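Local structure of Wss1p (5XBN) at residues 120-125 and 130-135. The protein cleaves DNA-binding proteins as a DNA-dependent metalloendopeptidase and helps repair toxic DNA-protein cross-links such as covalently trapped topoisomerase 1. Sequence-based numbering, arbitrary orientation.
Sequences NLFGPH and YNKLDE. With ZN (zinc ion), chain B.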
loop_
_atom_site.group_PDB
_atom_site.type_symbol
_atom_site.label_atom_id
_atom_site.label_comp_id
_atom_site.label_asym_id
_atom_site.label_seq_id
_atom_site.Cartn_x
_atom_site.Cartn_y
_atom_site.Cartn_z
ATOM N N ASN A 120 10.254 -3.617 3.629
ATOM C CA ASN A 120 11.101 -4.333 2.656
ATOM C C ASN A 120 12.559 -4.266 3.080
ATOM O O ASN A 120 13.353 -5.169 2.781
ATOM C CB ASN A 120 10.962 -3.746 1.240
ATOM C CG ASN A 120 9.743 -4.269 0.503
ATOM O OD1 ASN A 120 8.734 -4.641 1.120
ATOM N ND2 ASN A 120 9.827 -4.296 -0.828
ATOM N N LEU A 121 12.911 -3.188 3.782
ATOM C CA LEU A 121 14.294 -2.946 4.198
ATOM C C LEU A 121 14.527 -3.174 5.681
ATOM O O LEU A 121 15.553 -3.736 6.076
ATOM C CB LEU A 121 14.717 -1.512 3.876
ATOM C CG LEU A 121 14.865 -1.101 2.416
ATOM C CD1 LEU A 121 15.110 0.403 2.321
ATOM C CD2 LEU A 121 16.000 -1.864 1.775
ATOM N N PHE A 122 13.599 -2.698 6.498
ATOM C CA PHE A 122 13.808 -2.646 7.936
ATOM C C PHE A 122 12.672 -3.303 8.695
ATOM O O PHE A 122 11.502 -2.950 8.520
ATOM C CB PHE A 122 13.988 -1.195 8.388
ATOM C CG PHE A 122 15.084 -0.478 7.666
ATOM C CD1 PHE A 122 16.376 -0.964 7.703
ATOM C CD2 PHE A 122 14.833 0.688 6.967
ATOM C CE1 PHE A 122 17.400 -0.317 7.037
ATOM C CE2 PHE A 122 15.859 1.351 6.308
ATOM C CZ PHE A 122 17.143 0.840 6.342
ATOM N N GLY A 123 13.022 -4.260 9.551
ATOM C CA GLY A 123 12.026 -4.990 10.313
ATOM C C GLY A 123 11.514 -4.263 11.533
ATOM O O GLY A 123 10.340 -3.902 11.587
ATOM N N PRO A 124 12.386 -4.055 12.537
ATOM C CA PRO A 124 11.969 -3.416 13.790
ATOM C C PRO A 124 11.555 -1.958 13.594
ATOM O O PRO A 124 12.049 -1.316 12.663
ATOM C CB PRO A 124 13.221 -3.508 14.673
ATOM C CG PRO A 124 14.099 -4.525 14.027
ATOM C CD PRO A 124 13.804 -4.450 12.563
ATOM N N HIS A 125 10.651 -1.462 14.435
ATOM C CA HIS A 125 10.260 -0.049 14.380
ATOM C C HIS A 125 11.265 0.769 15.178
ATOM O O HIS A 125 10.962 1.255 16.267
ATOM C CB HIS A 125 8.842 0.167 14.919
ATOM C CG HIS A 125 7.767 -0.474 14.090
ATOM N ND1 HIS A 125 6.705 -1.155 14.647
ATOM C CD2 HIS A 125 7.584 -0.529 12.750
ATOM C CE1 HIS A 125 5.920 -1.611 13.685
ATOM N NE2 HIS A 125 6.427 -1.238 12.526
ATOM N N TYR A 130 11.907 4.509 11.101
ATOM C CA TYR A 130 11.152 5.756 11.095
ATOM C C TYR A 130 11.817 6.808 10.211
ATOM O O TYR A 130 11.142 7.610 9.558
ATOM C CB TYR A 130 10.988 6.276 12.515
ATOM C CG TYR A 130 9.949 5.528 13.307
ATOM C CD1 TYR A 130 8.604 5.633 12.988
ATOM C CD2 TYR A 130 10.311 4.704 14.370
ATOM C CE1 TYR A 130 7.650 4.952 13.704
ATOM C CE2 TYR A 130 9.356 4.020 15.098
ATOM C CZ TYR A 130 8.029 4.145 14.757
ATOM O OH TYR A 130 7.053 3.475 15.463
ATOM N N ASN A 131 13.141 6.805 10.185
ATOM C CA ASN A 131 13.862 7.739 9.332
ATOM C C ASN A 131 13.537 7.505 7.869
ATOM O O ASN A 131 13.233 8.428 7.117
ATOM C CB ASN A 131 15.374 7.617 9.525
ATOM C CG ASN A 131 16.125 8.516 8.578
ATOM O OD1 ASN A 131 16.025 9.734 8.671
ATOM N ND2 ASN A 131 16.825 7.929 7.624
ATOM N N LYS A 132 13.593 6.242 7.470
ATOM C CA LYS A 132 13.286 5.873 6.100
ATOM C C LYS A 132 11.829 6.177 5.744
ATOM O O LYS A 132 11.549 6.707 4.663
ATOM C CB LYS A 132 13.587 4.386 5.887
ATOM C CG LYS A 132 13.278 3.896 4.483
ATOM C CD LYS A 132 14.205 4.526 3.483
ATOM C CE LYS A 132 13.813 4.170 2.070
ATOM N NZ LYS A 132 14.832 4.739 1.140
ATOM N N LEU A 133 10.904 5.856 6.651
ATOM C CA LEU A 133 9.486 6.067 6.367
ATOM C C LEU A 133 9.222 7.557 6.184
ATOM O O LEU A 133 8.464 7.969 5.310
ATOM C CB LEU A 133 8.615 5.486 7.485
ATOM C CG LEU A 133 7.129 5.819 7.421
ATOM C CD1 LEU A 133 6.540 5.420 6.068
ATOM C CD2 LEU A 133 6.397 5.131 8.564
ATOM N N ASP A 134 9.863 8.365 7.014
ATOM C CA ASP A 134 9.747 9.811 6.879
ATOM C C ASP A 134 10.249 10.304 5.517
ATOM O O ASP A 134 9.601 11.143 4.884
ATOM C CB ASP A 134 10.503 10.490 8.012
ATOM C CG ASP A 134 10.564 11.977 7.839
ATOM O OD1 ASP A 134 9.543 12.643 8.114
ATOM O OD2 ASP A 134 11.624 12.463 7.410
ATOM N N GLU A 135 11.375 9.768 5.043
ATOM C CA GLU A 135 11.857 10.107 3.702
ATOM C C GLU A 135 10.876 9.682 2.611
ATOM O O GLU A 135 10.668 10.418 1.643
ATOM C CB GLU A 135 13.219 9.473 3.409
ATOM C CG GLU A 135 14.372 10.026 4.250
ATOM C CD GLU A 135 14.623 11.504 3.995
ATOM O OE1 GLU A 135 14.577 11.932 2.813
ATOM O OE2 GLU A 135 14.871 12.241 4.977
HETATM ZN ZN ZN B . 5.398 -1.814 10.921
HETATM O O HOH W 1 4.119 -3.054 11.747
#
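The Phe-122 ring meets Lys-132 at its edge: CB of the lysine lies near the ring plane, 3.8 Å from CE2, and the two side chains cross at about a right angle. One face of the same ring carries CB of its own neighbour Leu-121, 3.7 Å above the plane and over its centre. Leu-121 also reaches the lysine further along, CD1 standing 4.0 Å from Lys-132 CE, so the aliphatic chain is touched near its root by Phe-122 and near its end by Leu-121. Lys-132 leaves the helix with CG anti to the backbone N (chi1 179°) and then bends at chi2 (67°), which lays its methylenes past both residues; NZ goes on to a hydrogen bond with Asn-62 OD1. Phe-64 lies against both Leu-121 and Lys-132.

At the other end of the contact, the Tyr-130 ring and the His-125 backbone meet obliquely, with CE2 3.4 Å from the carbonyl O of His-125. The phenol end passes beside the root of the histidine, OH lying 3.8 Å from His-125 CB. The imidazole itself is turned to the zinc ion, which NE2 binds at 2.0 Å; a water whose O sits 2.0 Å from the zinc ion lies in the plane of the imidazole, at its edge. His-115 on helix 106-118 and His-119 just past its end complete the protein ligands, and Phe-129 packs edge-to-face with the His-125 ring.

This is the extended zinc-binding pattern HExxH plus a downstream histidine, in which the loop after helix 106-118 returns the third ligand to the metal. No hydrogen bond joins loop 120-125 to helix segment 130-135; the two meet at the surface through van der Waals contacts. Phe-122 O accepts a hydrogen bond from His-119 ND1, which ties the loop to a second zinc ligand and probably helps orient that imidazole.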